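Local coordinates for Alpha/beta hydrolase fold protein (Nakamurella multipartita, PDB 4Y7D) that probably acts as a hydrolase of the alpha/beta hydrolase fold, although its natural substrate is not known, at residues Thr17-Val25 and Glu84-Ala95; Val39-Leu50 and Val65-Gly73. All blocks are in the same frame, centred on the assembly; numbering follows the deposited sequence.

Contact 1 (Thr17-Val25 and Glu84-Ala95); sequences TVSTARGEV and EQAELYAALFDA
Here a beta-hairpin packs on a helix at one edge of the alpha/beta hydrolase sheet. The antiparallel hairpin of strands 16-20 and 23-31 lies across helix 82-95; strand 17-20 runs at 100° to helix 84-95. Strand 16-20 is the outermost of the sheet at this side. The inner part is apolar. Leu92 CD1 sits 3.7 Å from Val18 CG1, and Val25 CG2 meets Leu88 CD2. Ala95 CB closes on the same Val18 branch. Beyond them, Leu92 reaches Ile64 of strand 62-66.

Ala91 lies under the type I turn from Thr20 to Gly23. Its CB touches both Thr20 OG1 and Arg22 CG. Thr20 OG1 accepts from Arg22 N in an ST turn and donates to Gly23 O (2.8 Å), on a lone pair in the carbonyl plane. No direct hydrogen bond joins 17-25 to 84-95. Water 1 links Ala21 N to Ala91 O instead.

Two bends, at chi2 -71° and chi3 -59°, lay the Arg22 chain along the helix. Its guanidinium lies over the aliphatic part of Glu87, whose carboxylate pairs with Arg119. Glu87 CG is 3.6 Å from Arg22 NE. Arg22 NE donates to water 2, which lies 2.8 Å from Glu84 O.

Contact 2 (Val39-Leu50 and Val65-Gly73); sequences VHGSPGGHDAGL and VVDRPGYFG
His40 turns its ring back over its own backbone, with CG between the backbone N and the carbonyl carbon (chi1 70°), which sets NE2 before Arg68 N and CE1 before the face of Tyr71. His46 has a similar first torsion (64°), which brings ND1 to Asp67.

The His40 ring is held on several sides. Arg68 N donates to His40 NE2 at 3.0 Å, nearly straight but tilted from the ring plane. ND1 donates to Gly41 O. The CE1 edge points at one face of Tyr71 in a T-shaped pair, planes at 87°. Gly45 N lies over the centre of one His40 face, and Arg68 NE lies toward the rim of the other.

The contact joins parts of the beta-alpha-beta unit of strand 35-39, helix 46-58 and strand 62-66 in the alpha/beta hydrolase fold. It links the loops beyond the C-terminal ends of these two parallel strands. The His40-Gly41 loop matches the His-Gly motif that in relatives lies by the oxyanion hole. The Arg68 guanidinium grips this loop, NE giving 3.0 Å to His40 O and NH1 giving 3.1 Å to Gly41 O. NH1 also forms a salt bridge with Asp223, which Ser42 and Tyr71 share through their hydroxyls. A leucine in place of Arg68 would probably leave His40 O without its Arg68 donors, Gly41 O with the His40 ND1 bond, and Asp223 without this positive mate.

At the helix start, Gly45 is the N-cap residue. Asp67 OD1 accepts from His46 N from above the carboxylate plane. Asp67 OD2 takes His46 ND1 on its syn lone pair at 2.7 Å, with the partner in the ring plane. Further along the helix, Val65 CG1 packs 3.5 Å from Gly49 CA, where a glycine lets the strand come close.

Overall arrangement
Contacts 1 and 2 have their centres about 14 Å apart and meet along helix 82-95. Contact 2 is nested inside the chain loop that contact 1 closes. Strand 62-66 pairs with strand 23-31 of the hairpin, so both contacts reach the same sheet. Leu92 CD2 packs 3.6 Å from Val66 CG1. Gln85 OE1 lies 3.1 Å from Arg68 NH2, a probable hydrogen bond, and Tyr89 OH packs against Val39 CG1 at 3.6 Å. Contact 2 is buried, its centre about 8 Å from the chain centre, and is probably the nearer to the active site. Contact 1 is more peripheral, about 19 Å from the chain centre. The sodium ion, bound at Ala176 and Gly179, belongs to neither.

Contact 1 (Thr17-Val25 and Glu84-Ala95)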
loop_
_atom_site.group_PDB
_atom_site.type_symbol
_atom_site.label_atom_id
_atom_site.label_comp_id
_atom_site.label_asym_id
_atom_site.label_seq_id
_atom_site.Cartn_x
_atom_site.Cartn_y
_atom_site.Cartn_z
ATOM N N THR A 17 -19.483 -1.632 5.988
ATOM C CA THR A 17 -19.422 -2.954 5.421
ATOM C C THR A 17 -20.234 -2.939 4.134
ATOM O O THR A 17 -21.409 -2.499 4.141
ATOM C CB THR A 17 -19.994 -3.979 6.389
ATOM O OG1 THR A 17 -19.232 -3.917 7.602
ATOM C CG2 THR A 17 -19.987 -5.369 5.775
ATOM N N VAL A 18 -19.639 -3.375 3.047
ATOM C CA VAL A 18 -20.349 -3.458 1.793
ATOM C C VAL A 18 -20.561 -4.913 1.455
ATOM O O VAL A 18 -19.580 -5.643 1.279
ATOM C CB VAL A 18 -19.595 -2.755 0.662
ATOM C CG1 VAL A 18 -20.356 -2.882 -0.665
ATOM C CG2 VAL A 18 -19.395 -1.298 1.001
ATOM N N SER A 19 -21.825 -5.307 1.284
ATOM C CA SER A 19 -22.114 -6.694 0.906
ATOM C C SER A 19 -22.064 -6.836 -0.594
ATOM O O SER A 19 -22.954 -6.373 -1.315
ATOM C CB SER A 19 -23.472 -7.188 1.336
ATOM O OG SER A 19 -23.583 -7.163 2.728
ATOM N N THR A 20 -21.069 -7.561 -1.054
ATOM C CA THR A 20 -20.850 -7.783 -2.492
ATOM C C THR A 20 -21.223 -9.222 -2.855
ATOM O O THR A 20 -21.369 -10.088 -2.009
ATOM C CB THR A 20 -19.390 -7.529 -2.944
ATOM O OG1 THR A 20 -18.586 -8.707 -2.742
ATOM C CG2 THR A 20 -18.759 -6.340 -2.214
ATOM N N ALA A 21 -21.263 -9.478 -4.152
ATOM C CA ALA A 21 -21.581 -10.810 -4.644
ATOM C C ALA A 21 -20.476 -11.785 -4.261
ATOM O O ALA A 21 -20.742 -12.983 -4.230
ATOM C CB ALA A 21 -21.781 -10.796 -6.164
ATOM N N ARG A 22 -19.270 -11.267 -3.997
ATOM C CA ARG A 22 -18.132 -12.115 -3.572
ATOM C C ARG A 22 -17.955 -12.209 -2.052
ATOM O O ARG A 22 -17.033 -12.909 -1.573
ATOM C CB ARG A 22 -16.867 -11.628 -4.231
ATOM C CG ARG A 22 -16.857 -11.723 -5.761
ATOM C CD ARG A 22 -16.761 -13.151 -6.275
ATOM N NE ARG A 22 -15.543 -13.804 -5.775
ATOM C CZ ARG A 22 -15.112 -14.984 -6.206
ATOM N NH1 ARG A 22 -15.816 -15.659 -7.133
ATOM N NH2 ARG A 22 -13.977 -15.508 -5.704
ATOM N N GLY A 23 -18.828 -11.547 -1.296
ATOM C CA GLY A 23 -18.786 -11.525 0.174
ATOM C C GLY A 23 -18.727 -10.115 0.719
ATOM O O GLY A 23 -18.659 -9.137 -0.025
ATOM N N GLU A 24 -18.702 -10.012 2.038
ATOM C CA GLU A 24 -18.615 -8.720 2.680
ATOM C C GLU A 24 -17.198 -8.158 2.609
ATOM O O GLU A 24 -16.223 -8.901 2.681
ATOM C CB GLU A 24 -19.112 -8.819 4.131
ATOM C CG GLU A 24 -20.632 -8.965 4.199
ATOM C CD GLU A 24 -21.186 -9.237 5.588
ATOM O OE1 GLU A 24 -20.440 -9.142 6.589
ATOM O OE2 GLU A 24 -22.395 -9.553 5.676
ATOM N N VAL A 25 -17.103 -6.847 2.436
ATOM C CA VAL A 25 -15.799 -6.161 2.471
ATOM C C VAL A 25 -15.979 -4.850 3.185
ATOM O O VAL A 25 -16.957 -4.110 2.917
ATOM C CB VAL A 25 -15.129 -5.981 1.060
ATOM C CG1 VAL A 25 -15.938 -5.056 0.165
ATOM C CG2 VAL A 25 -13.706 -5.452 1.149
ATOM N N GLU A 84 -8.670 -13.802 -6.297
ATOM C CA GLU A 84 -9.935 -13.661 -5.585
ATOM C C GLU A 84 -10.124 -12.255 -4.959
ATOM O O GLU A 84 -11.220 -11.745 -4.910
ATOM C CB GLU A 84 -10.085 -14.718 -4.512
ATOM C CG GLU A 84 -10.217 -16.091 -5.135
ATOM C CD GLU A 84 -10.034 -17.257 -4.168
ATOM O OE1 GLU A 84 -9.490 -17.101 -3.071
ATOM O OE2 GLU A 84 -10.466 -18.336 -4.547
ATOM N N GLN A 85 -9.043 -11.661 -4.451
ATOM C CA GLN A 85 -9.131 -10.299 -3.951
ATOM C C GLN A 85 -9.447 -9.320 -5.073
ATOM O O GLN A 85 -10.275 -8.432 -4.870
ATOM C CB GLN A 85 -7.876 -9.942 -3.136
ATOM C CG GLN A 85 -7.812 -10.813 -1.894
ATOM C CD GLN A 85 -6.727 -10.494 -0.896
ATOM O OE1 GLN A 85 -5.990 -9.513 -1.046
ATOM N NE2 GLN A 85 -6.664 -11.307 0.187
ATOM N N ALA A 86 -8.829 -9.480 -6.247
ATOM C CA ALA A 86 -9.213 -8.685 -7.425
ATOM C C ALA A 86 -10.718 -8.855 -7.743
ATOM O O ALA A 86 -11.424 -7.862 -8.041
ATOM C CB ALA A 86 -8.406 -9.087 -8.616
ATOM N N GLU A 87 -11.198 -10.093 -7.695
ATOM C CA GLU A 87 -12.609 -10.387 -7.945
ATOM C C GLU A 87 -13.487 -9.679 -6.945
ATOM O O GLU A 87 -14.547 -9.137 -7.312
ATOM C CB GLU A 87 -12.897 -11.882 -7.948
ATOM C CG GLU A 87 -14.173 -12.249 -8.693
ATOM C CD GLU A 87 -14.118 -11.927 -10.197
ATOM O OE1 GLU A 87 -13.049 -12.020 -10.820
ATOM O OE2 GLU A 87 -15.184 -11.636 -10.771
ATOM N N LEU A 88 -13.037 -9.595 -5.705
ATOM C CA LEU A 88 -13.761 -8.869 -4.670
ATOM C C LEU A 88 -13.802 -7.404 -4.951
ATOM O O LEU A 88 -14.835 -6.793 -4.793
ATOM C CB LEU A 88 -13.108 -9.097 -3.293
ATOM C CG LEU A 88 -13.761 -8.470 -2.068
ATOM C CD1 LEU A 88 -15.159 -8.982 -1.823
ATOM C CD2 LEU A 88 -12.919 -8.686 -0.822
ATOM N N TYR A 89 -12.694 -6.827 -5.413
ATOM C CA TYR A 89 -12.685 -5.401 -5.704
ATOM C C TYR A 89 -13.663 -5.062 -6.831
ATOM O O TYR A 89 -14.377 -4.041 -6.805
ATOM C CB TYR A 89 -11.278 -4.886 -6.146
ATOM C CG TYR A 89 -10.142 -5.202 -5.183
ATOM C CD1 TYR A 89 -10.392 -5.357 -3.809
ATOM C CD2 TYR A 89 -8.840 -5.311 -5.648
ATOM C CE1 TYR A 89 -9.357 -5.635 -2.924
ATOM C CE2 TYR A 89 -7.799 -5.631 -4.773
ATOM C CZ TYR A 89 -8.067 -5.784 -3.436
ATOM O OH TYR A 89 -7.085 -6.134 -2.568
ATOM N N ALA A 90 -13.700 -5.900 -7.846
ATOM C CA ALA A 90 -14.648 -5.666 -8.983
ATOM C C ALA A 90 -16.070 -5.814 -8.473
ATOM O O ALA A 90 -16.960 -5.058 -8.881
ATOM C CB ALA A 90 -14.372 -6.662 -10.121
ATOM N N ALA A 91 -16.291 -6.781 -7.591
ATOM C CA ALA A 91 -17.616 -6.944 -6.980
ATOM C C ALA A 91 -17.989 -5.769 -6.058
ATOM O O ALA A 91 -19.154 -5.363 -5.982
ATOM C CB ALA A 91 -17.688 -8.274 -6.239
ATOM N N LEU A 92 -17.000 -5.193 -5.389
ATOM C CA LEU A 92 -17.188 -3.981 -4.624
ATOM C C LEU A 92 -17.602 -2.803 -5.556
ATOM O O LEU A 92 -18.539 -2.085 -5.259
ATOM C CB LEU A 92 -15.895 -3.648 -3.882
ATOM C CG LEU A 92 -15.881 -2.315 -3.125
ATOM C CD1 LEU A 92 -17.008 -2.109 -2.129
ATOM C CD2 LEU A 92 -14.521 -2.169 -2.460
ATOM N N PHE A 93 -16.931 -2.649 -6.699
ATOM C CA PHE A 93 -17.283 -1.602 -7.646
ATOM C C PHE A 93 -18.733 -1.830 -8.095
ATOM O O PHE A 93 -19.540 -0.922 -8.148
ATOM C CB PHE A 93 -16.358 -1.682 -8.872
ATOM C CG PHE A 93 -14.918 -1.194 -8.644
ATOM C CD1 PHE A 93 -14.451 -0.752 -7.413
ATOM C CD2 PHE A 93 -14.023 -1.191 -9.718
ATOM C CE1 PHE A 93 -13.119 -0.352 -7.260
ATOM C CE2 PHE A 93 -12.717 -0.781 -9.595
ATOM C CZ PHE A 93 -12.235 -0.370 -8.340
ATOM N N ASP A 94 -19.086 -3.081 -8.378
ATOM C CA ASP A 94 -20.485 -3.395 -8.745
ATOM C C ASP A 94 -21.456 -2.941 -7.624
ATOM O O ASP A 94 -22.516 -2.325 -7.897
ATOM C CB ASP A 94 -20.716 -4.899 -8.953
ATOM C CG ASP A 94 -20.059 -5.463 -10.202
ATOM O OD1 ASP A 94 -19.570 -4.700 -11.038
ATOM O OD2 ASP A 94 -20.059 -6.715 -10.328
ATOM N N ALA A 95 -21.099 -3.246 -6.374
ATOM C CA ALA A 95 -21.918 -2.886 -5.229
ATOM C C ALA A 95 -22.025 -1.372 -4.963
ATOM O O ALA A 95 -22.963 -0.930 -4.294
ATOM C CB ALA A 95 -21.484 -3.633 -3.968
HETATM O O HOH W 1 -21.233 -7.276 -6.065
HETATM O O HOH W 2 -13.527 -12.985 -4.029
#

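Contact 2 (Val39-Leu50 and Val65-Gly73)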
loop_
_atom_site.group_PDB
_atom_site.type_symbol
_atom_site.label_atom_id
_atom_site.label_comp_id
_atom_site.label_asym_id
_atom_site.label_seq_id
_atom_site.Cartn_x
_atom_site.Cartn_y
_atom_site.Cartn_z
ATOM N N VAL A 39 -5.286 0.413 -1.943
ATOM C CA VAL A 39 -5.056 -0.973 -1.536
ATOM C C VAL A 39 -3.782 -1.080 -0.687
ATOM O O VAL A 39 -2.642 -0.900 -1.156
ATOM C CB VAL A 39 -4.946 -1.865 -2.773
ATOM C CG1 VAL A 39 -4.906 -3.327 -2.344
ATOM C CG2 VAL A 39 -6.082 -1.591 -3.784
ATOM N N HIS A 40 -3.990 -1.357 0.589
ATOM C CA HIS A 40 -2.918 -1.417 1.580
ATOM C C HIS A 40 -1.996 -2.639 1.435
ATOM O O HIS A 40 -2.331 -3.681 0.837
ATOM C CB HIS A 40 -3.527 -1.343 3.024
ATOM C CG HIS A 40 -4.280 -2.552 3.416
ATOM N ND1 HIS A 40 -3.660 -3.739 3.762
ATOM C CD2 HIS A 40 -5.616 -2.765 3.579
ATOM C CE1 HIS A 40 -4.578 -4.633 4.082
ATOM N NE2 HIS A 40 -5.762 -4.075 3.977
ATOM N N GLY A 41 -0.851 -2.522 2.092
ATOM C CA GLY A 41 0.135 -3.577 2.133
ATOM C C GLY A 41 -0.012 -4.598 3.239
ATOM O O GLY A 41 -1.113 -4.841 3.743
ATOM N N SER A 42 1.109 -5.221 3.589
ATOM C CA SER A 42 1.090 -6.440 4.396
ATOM C C SER A 42 2.016 -6.322 5.604
ATOM O O SER A 42 3.238 -6.324 5.418
ATOM C CB SER A 42 1.575 -7.614 3.577
ATOM O OG SER A 42 0.859 -7.833 2.386
ATOM N N PRO A 43 1.475 -6.219 6.830
ATOM C CA PRO A 43 0.041 -6.071 7.137
ATOM C C PRO A 43 -0.413 -4.648 6.860
ATOM O O PRO A 43 0.381 -3.795 6.478
ATOM C CB PRO A 43 -0.007 -6.297 8.641
ATOM C CG PRO A 43 1.283 -5.692 9.112
ATOM C CD PRO A 43 2.294 -6.093 8.050
ATOM N N GLY A 44 -1.699 -4.398 7.086
ATOM C CA GLY A 44 -2.271 -3.085 6.873
ATOM C C GLY A 44 -3.733 -3.156 7.247
ATOM O O GLY A 44 -4.180 -3.956 8.083
ATOM N N GLY A 45 -4.482 -2.257 6.668
ATOM C CA GLY A 45 -5.881 -2.117 6.949
ATOM C C GLY A 45 -6.300 -0.732 6.571
ATOM O O GLY A 45 -5.513 0.027 6.037
ATOM N N HIS A 46 -7.523 -0.364 6.924
ATOM C CA HIS A 46 -8.012 0.938 6.455
ATOM C C HIS A 46 -7.271 2.122 7.084
ATOM O O HIS A 46 -7.306 3.220 6.578
ATOM C CB HIS A 46 -9.530 1.041 6.676
ATOM C CG HIS A 46 -9.924 1.012 8.120
ATOM N ND1 HIS A 46 -10.399 -0.121 8.732
ATOM C CD2 HIS A 46 -9.871 1.969 9.086
ATOM C CE1 HIS A 46 -10.607 0.129 10.020
ATOM N NE2 HIS A 46 -10.300 1.398 10.252
ATOM N N ASP A 47 -6.637 1.920 8.230
ATOM C CA ASP A 47 -5.804 2.981 8.808
ATOM C C ASP A 47 -4.616 3.331 7.919
ATOM O O ASP A 47 -4.392 4.501 7.629
ATOM C CB ASP A 47 -5.368 2.661 10.237
ATOM C CG ASP A 47 -4.627 1.297 10.379
ATOM O OD1 ASP A 47 -4.688 0.336 9.537
ATOM O OD2 ASP A 47 -3.933 1.197 11.423
ATOM N N ALA A 48 -3.888 2.302 7.483
ATOM C CA ALA A 48 -2.792 2.485 6.526
ATOM C C ALA A 48 -3.319 3.060 5.242
ATOM O O ALA A 48 -2.727 3.967 4.674
ATOM C CB ALA A 48 -2.088 1.163 6.243
ATOM N N GLY A 49 -4.406 2.491 4.738
ATOM C CA GLY A 49 -4.991 2.981 3.492
ATOM C C GLY A 49 -5.389 4.445 3.548
ATOM O O GLY A 49 -5.175 5.179 2.595
ATOM N N LEU A 50 -5.987 4.884 4.640
ATOM C CA LEU A 50 -6.361 6.277 4.724
ATOM C C LEU A 50 -5.148 7.193 4.738
ATOM O O LEU A 50 -5.205 8.322 4.212
ATOM C CB LEU A 50 -7.202 6.523 5.999
ATOM C CG LEU A 50 -8.653 6.077 5.926
ATOM C CD1 LEU A 50 -9.320 6.012 7.302
ATOM C CD2 LEU A 50 -9.454 7.026 5.027
ATOM N N VAL A 65 -11.167 3.015 0.380
ATOM C CA VAL A 65 -10.008 2.429 1.085
ATOM C C VAL A 65 -10.481 1.130 1.708
ATOM O O VAL A 65 -11.318 1.169 2.629
ATOM C CB VAL A 65 -9.574 3.365 2.228
ATOM C CG1 VAL A 65 -8.442 2.739 3.039
ATOM C CG2 VAL A 65 -9.296 4.788 1.728
ATOM N N VAL A 66 -10.039 -0.004 1.162
ATOM C CA VAL A 66 -10.504 -1.291 1.660
ATOM C C VAL A 66 -9.693 -1.795 2.821
ATOM O O VAL A 66 -8.527 -1.423 2.962
ATOM C CB VAL A 66 -10.416 -2.401 0.573
ATOM C CG1 VAL A 66 -11.557 -2.228 -0.410
ATOM C CG2 VAL A 66 -9.066 -2.396 -0.137
ATOM N N ASP A 67 -10.311 -2.674 3.607
ATOM C CA ASP A 67 -9.618 -3.660 4.433
ATOM C C ASP A 67 -9.580 -4.938 3.590
ATOM O O ASP A 67 -10.620 -5.476 3.243
ATOM C CB ASP A 67 -10.347 -3.914 5.739
ATOM C CG ASP A 67 -10.136 -2.835 6.761
ATOM O OD1 ASP A 67 -8.958 -2.578 7.084
ATOM O OD2 ASP A 67 -11.129 -2.238 7.286
ATOM N N ARG A 68 -8.395 -5.400 3.202
ATOM C CA ARG A 68 -8.295 -6.640 2.449
ATOM C C ARG A 68 -8.694 -7.808 3.328
ATOM O O ARG A 68 -8.663 -7.707 4.576
ATOM C CB ARG A 68 -6.912 -6.826 1.834
ATOM C CG ARG A 68 -6.613 -5.767 0.762
ATOM C CD ARG A 68 -5.420 -6.127 -0.111
ATOM N NE ARG A 68 -4.178 -6.032 0.667
ATOM C CZ ARG A 68 -3.510 -7.077 1.133
ATOM N NH1 ARG A 68 -2.455 -6.895 1.892
ATOM N NH2 ARG A 68 -3.947 -8.289 0.892
ATOM N N PRO A 69 -9.130 -8.893 2.700
ATOM C CA PRO A 69 -9.532 -10.085 3.471
ATOM C C PRO A 69 -8.515 -10.525 4.505
ATOM O O PRO A 69 -7.316 -10.646 4.172
ATOM C CB PRO A 69 -9.736 -11.121 2.385
ATOM C CG PRO A 69 -10.292 -10.300 1.237
ATOM C CD PRO A 69 -9.450 -9.052 1.255
ATOM N N GLY A 70 -9.019 -10.770 5.724
ATOM C CA GLY A 70 -8.202 -11.158 6.844
ATOM C C GLY A 70 -7.727 -10.021 7.699
ATOM O O GLY A 70 -7.105 -10.266 8.739
ATOM N N TYR A 71 -7.975 -8.772 7.276
ATOM C CA TYR A 71 -7.641 -7.622 8.027
ATOM C C TYR A 71 -8.884 -6.932 8.569
ATOM O O TYR A 71 -9.867 -6.670 7.847
ATOM C CB TYR A 71 -6.893 -6.640 7.161
ATOM C CG TYR A 71 -5.553 -7.165 6.720
ATOM C CD1 TYR A 71 -4.462 -7.105 7.576
ATOM C CD2 TYR A 71 -5.347 -7.731 5.440
ATOM C CE1 TYR A 71 -3.226 -7.525 7.171
ATOM C CE2 TYR A 71 -4.088 -8.183 5.026
ATOM C CZ TYR A 71 -3.027 -8.048 5.896
ATOM O OH TYR A 71 -1.767 -8.444 5.527
ATOM N N PHE A 72 -8.820 -6.629 9.858
ATOM C CA PHE A 72 -9.934 -6.027 10.573
ATOM C C PHE A 72 -11.240 -6.740 10.243
ATOM O O PHE A 72 -11.324 -7.933 10.453
ATOM C CB PHE A 72 -9.994 -4.519 10.326
ATOM C CG PHE A 72 -8.834 -3.745 10.932
ATOM C CD1 PHE A 72 -8.314 -4.093 12.172
ATOM C CD2 PHE A 72 -8.330 -2.609 10.296
ATOM C CE1 PHE A 72 -7.248 -3.389 12.719
ATOM C CE2 PHE A 72 -7.298 -1.865 10.867
ATOM C CZ PHE A 72 -6.768 -2.257 12.091
ATOM N N GLY A 73 -12.254 -6.015 9.724
ATOM C CA GLY A 73 -13.563 -6.642 9.563
ATOM C C GLY A 73 -13.835 -7.425 8.289
ATOM O O GLY A 73 -14.927 -8.016 8.168
HETATM O O HOH W 3 -6.459 -0.169 1.682
#